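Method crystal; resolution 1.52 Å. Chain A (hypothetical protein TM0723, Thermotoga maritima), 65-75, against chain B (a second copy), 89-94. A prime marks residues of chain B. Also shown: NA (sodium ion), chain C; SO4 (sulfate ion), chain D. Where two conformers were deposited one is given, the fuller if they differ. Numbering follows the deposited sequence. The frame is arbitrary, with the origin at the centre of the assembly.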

# COMPACT_ATOMS: atom_id res chain seq x y z
N ASN A 65 9.87 6.19 4.66
CA ASN A 65 11.03 6.38 3.81
C ASN A 65 12.11 7.12 4.57
O ASN A 65 12.10 7.10 5.77
CB ASN A 65 10.64 7.03 2.46
CG ASN A 65 11.47 6.46 1.31
OD1 ASN A 65 12.66 6.76 1.22
ND2 ASN A 65 10.89 5.54 0.54
N ASP A 66 13.04 7.76 3.88
CA ASP A 66 14.18 8.40 4.55
C ASP A 66 13.82 9.77 5.09
O ASP A 66 13.08 10.52 4.46
CB ASP A 66 15.30 8.60 3.51
CG ASP A 66 16.70 8.67 4.12
OD1 ASP A 66 16.91 8.59 5.35
OD2 ASP A 66 17.64 8.78 3.30
N ASP A 67 14.39 10.12 6.24
CA ASP A 67 14.33 11.49 6.72
C ASP A 67 15.60 12.22 6.27
O ASP A 67 16.59 12.30 6.98
CB ASP A 67 14.20 11.54 8.25
CG ASP A 67 13.73 12.90 8.76
OD1 ASP A 67 13.53 13.84 7.95
OD2 ASP A 67 13.56 13.04 9.99
N GLU A 68 15.56 12.69 5.04
CA GLU A 68 16.70 13.37 4.42
C GLU A 68 16.10 14.48 3.56
O GLU A 68 15.23 14.22 2.75
CB GLU A 68 17.50 12.38 3.58
CG GLU A 68 18.87 12.86 3.17
CD GLU A 68 18.83 13.76 1.95
OE1 GLU A 68 18.28 13.34 0.92
OE2 GLU A 68 19.35 14.89 2.03
N PRO A 69 16.54 15.73 3.76
CA PRO A 69 15.88 16.85 3.09
C PRO A 69 15.95 16.82 1.57
O PRO A 69 15.00 17.24 0.92
CB PRO A 69 16.61 18.08 3.65
CG PRO A 69 17.85 17.60 4.24
CD PRO A 69 17.65 16.17 4.62
N GLY A 70 17.07 16.35 1.02
CA GLY A 70 17.21 16.23 -0.42
C GLY A 70 16.13 15.33 -0.98
O GLY A 70 15.47 15.66 -1.96
N LEU A 71 15.91 14.19 -0.33
CA LEU A 71 14.89 13.25 -0.79
C LEU A 71 13.49 13.81 -0.67
O LEU A 71 12.66 13.59 -1.55
CB LEU A 71 15.02 11.92 -0.07
CG LEU A 71 14.15 10.81 -0.65
CD1 LEU A 71 14.68 10.45 -2.03
CD2 LEU A 71 14.11 9.55 0.21
N HIS A 72 13.22 14.56 0.40
CA HIS A 72 11.92 15.22 0.54
C HIS A 72 11.66 16.18 -0.60
O HIS A 72 10.57 16.19 -1.16
CB HIS A 72 11.82 15.93 1.87
CG HIS A 72 11.81 14.98 3.02
ND1 HIS A 72 11.86 15.41 4.33
CD2 HIS A 72 11.76 13.63 3.07
CE1 HIS A 72 11.83 14.37 5.14
NE2 HIS A 72 11.77 13.27 4.40
N HIS A 73 12.69 16.95 -0.96
CA HIS A 73 12.61 17.79 -2.13
C HIS A 73 12.33 16.97 -3.39
O HIS A 73 11.46 17.31 -4.19
CB HIS A 73 13.89 18.62 -2.29
CG HIS A 73 13.92 19.39 -3.57
ND1 HIS A 73 13.34 20.63 -3.70
CD2 HIS A 73 14.43 19.08 -4.78
CE1 HIS A 73 13.51 21.06 -4.94
NE2 HIS A 73 14.19 20.14 -5.61
N ASP A 74 13.04 15.86 -3.55
CA ASP A 74 12.83 15.00 -4.71
C ASP A 74 11.41 14.45 -4.79
O ASP A 74 10.82 14.43 -5.85
CB ASP A 74 13.83 13.84 -4.71
CG ASP A 74 15.29 14.30 -4.81
OD1 ASP A 74 15.53 15.40 -5.37
OD2 ASP A 74 16.18 13.58 -4.34
N PHE A 75 10.83 14.05 -3.66
CA PHE A 75 9.44 13.58 -3.66
C PHE A 75 8.49 14.71 -4.10
O PHE A 75 7.55 14.48 -4.85
CB PHE A 75 9.00 13.03 -2.27
CG PHE A 75 9.35 11.59 -2.05
CD1 PHE A 75 8.76 10.60 -2.79
CD2 PHE A 75 10.21 11.24 -1.03
CE1 PHE A 75 9.06 9.26 -2.53
CE2 PHE A 75 10.51 9.91 -0.79
CZ PHE A 75 9.94 8.93 -1.54
N SER B 89 22.22 13.46 -11.11
CA SER B 89 22.18 14.88 -10.76
C SER B 89 20.78 15.47 -10.66
O SER B 89 20.62 16.53 -10.06
CB SER B 89 22.99 15.69 -11.77
OG SER B 89 22.41 15.60 -13.07
N GLN B 90 19.76 14.82 -11.21
CA GLN B 90 18.41 15.36 -11.13
C GLN B 90 17.81 15.25 -9.77
O GLN B 90 16.79 15.86 -9.51
CB GLN B 90 17.49 14.66 -12.11
CG GLN B 90 17.05 13.30 -11.70
CD GLN B 90 16.35 12.55 -12.81
OE1 GLN B 90 15.27 12.94 -13.22
NE2 GLN B 90 16.94 11.44 -13.27
N TYR B 91 18.43 14.45 -8.91
CA TYR B 91 17.91 14.23 -7.56
C TYR B 91 18.83 14.80 -6.49
O TYR B 91 20.01 14.43 -6.40
CB TYR B 91 17.72 12.74 -7.28
CG TYR B 91 16.82 12.02 -8.24
CD1 TYR B 91 15.45 12.33 -8.32
CD2 TYR B 91 17.32 11.03 -9.09
CE1 TYR B 91 14.62 11.68 -9.19
CE2 TYR B 91 16.48 10.35 -9.99
CZ TYR B 91 15.12 10.68 -10.03
OH TYR B 91 14.26 10.03 -10.89
N LYS B 92 18.26 15.66 -5.64
CA LYS B 92 19.00 16.26 -4.54
C LYS B 92 19.48 15.24 -3.51
O LYS B 92 20.48 15.47 -2.87
CB LYS B 92 18.19 17.34 -3.82
CG LYS B 92 17.78 18.50 -4.70
CD LYS B 92 18.96 19.18 -5.35
N HIS B 93 18.76 14.13 -3.37
CA HIS B 93 19.21 13.06 -2.48
C HIS B 93 20.59 12.55 -2.88
O HIS B 93 21.34 12.06 -2.03
CB HIS B 93 18.21 11.93 -2.47
CG HIS B 93 18.57 10.81 -1.56
ND1 HIS B 93 18.62 10.97 -0.19
CD2 HIS B 93 18.92 9.53 -1.81
CE1 HIS B 93 18.95 9.81 0.37
NE2 HIS B 93 19.13 8.92 -0.59
N ASN B 94 20.94 12.66 -4.17
CA ASN B 94 22.21 12.12 -4.67
C ASN B 94 23.35 13.13 -4.60
O ASN B 94 24.44 12.86 -5.09
CB ASN B 94 22.05 11.70 -6.13
CG ASN B 94 21.11 10.52 -6.34
OD1 ASN B 94 20.85 9.73 -5.42
ND2 ASN B 94 20.64 10.34 -7.58
NA NA C . 19.02 6.70 -0.22
S SO4 D . 24.98 11.99 -13.81
O1 SO4 D . 24.24 10.72 -13.95
O2 SO4 D . 26.31 11.54 -13.40
O3 SO4 D . 24.43 12.93 -12.83
O4 SO4 D . 25.09 12.71 -15.09
O HOH W 1 18.56 6.97 1.96
O HOH W 2 20.93 15.77 -0.13
O HOH W 3 14.47 16.16 -7.92
O HOH W 4 19.29 4.71 0.65
O HOH W 5 21.02 6.86 0.23

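The most unusual feature of this contact is a histidine that works at both ends of its ring: His93′ spans from a helix cap in chain A to a sodium ion. Its NE2 binds the sodium at 2.2 Å, so ND1 is left to carry a proton, and ND1 donates to OE1 of Glu68 at 2.6 Å, short and nearly straight at 170°. Glu68 meets the ring at its edge, near the ring plane, where the nitrogen's hydrogen lies.

Glu68 is itself already employed. It sits at the N-cap of the helix that starts at Pro69, and its carboxylate folds back over the first turn: OE1 accepts from Leu71 N at 2.8 Å and OE2 from Gly70 N at 2.9 Å. One acidic side chain thus satisfies free amides of its own helix and receives the partner's imidazole. Water 2 extends the arrangement, donating to Glu68 OE2 and to Lys92′ O, each at 2.8 Å.

Six residues on, Asp74 repeats the logic with backbone instead of side chain. Its CA-to-CB bond points toward chain B, and its carboxylate receives two successive amides of the 3-10 segment: Lys92′ N gives to OD1 at 2.8 Å, and His93′ N gives to OD2 at 2.8 Å. The start of a 3-10 turn has amides without partners inside the turn, and a buried aspartate from the other chain supplies the acceptors. Water 3 adds a link at this end, donating to Asp74 OD1 at 2.9 Å and to Gln90′ O at 2.8 Å.

Between these two acids the backbones come close, with the CA atoms of Gly70 and His93′ 4.3 Å apart. Gly70 permits this: a CB in the ideal position would point toward chain B and lie 2.8 Å from Lys92′ O, a clash, and 3.0 Å from His93′ N.

Van der Waals contacts fill in around the hydrogen bonds. Leu71 CB lies 3.7 Å from His93′ ND1, meeting the ring obliquely, while His73 CD2 packs 3.4 Å from Lys92′ CG; the modelled contact is to the aliphatic part of the lysine, whose CE and NZ are not modelled. Asp66 reaches the metal site indirectly: its OD2 accepts from water 1 at 2.4 Å, and the oxygen of water 1 binds the sodium at 2.2 Å. Waters 4 and 5 and ligands from elsewhere in the structure complete the ion's shell.

The rule to read here is economy: two acids supply every acceptor of the three direct hydrogen bonds, one glycine allows the closest backbone approach, and one histidine ties the contact to the metal.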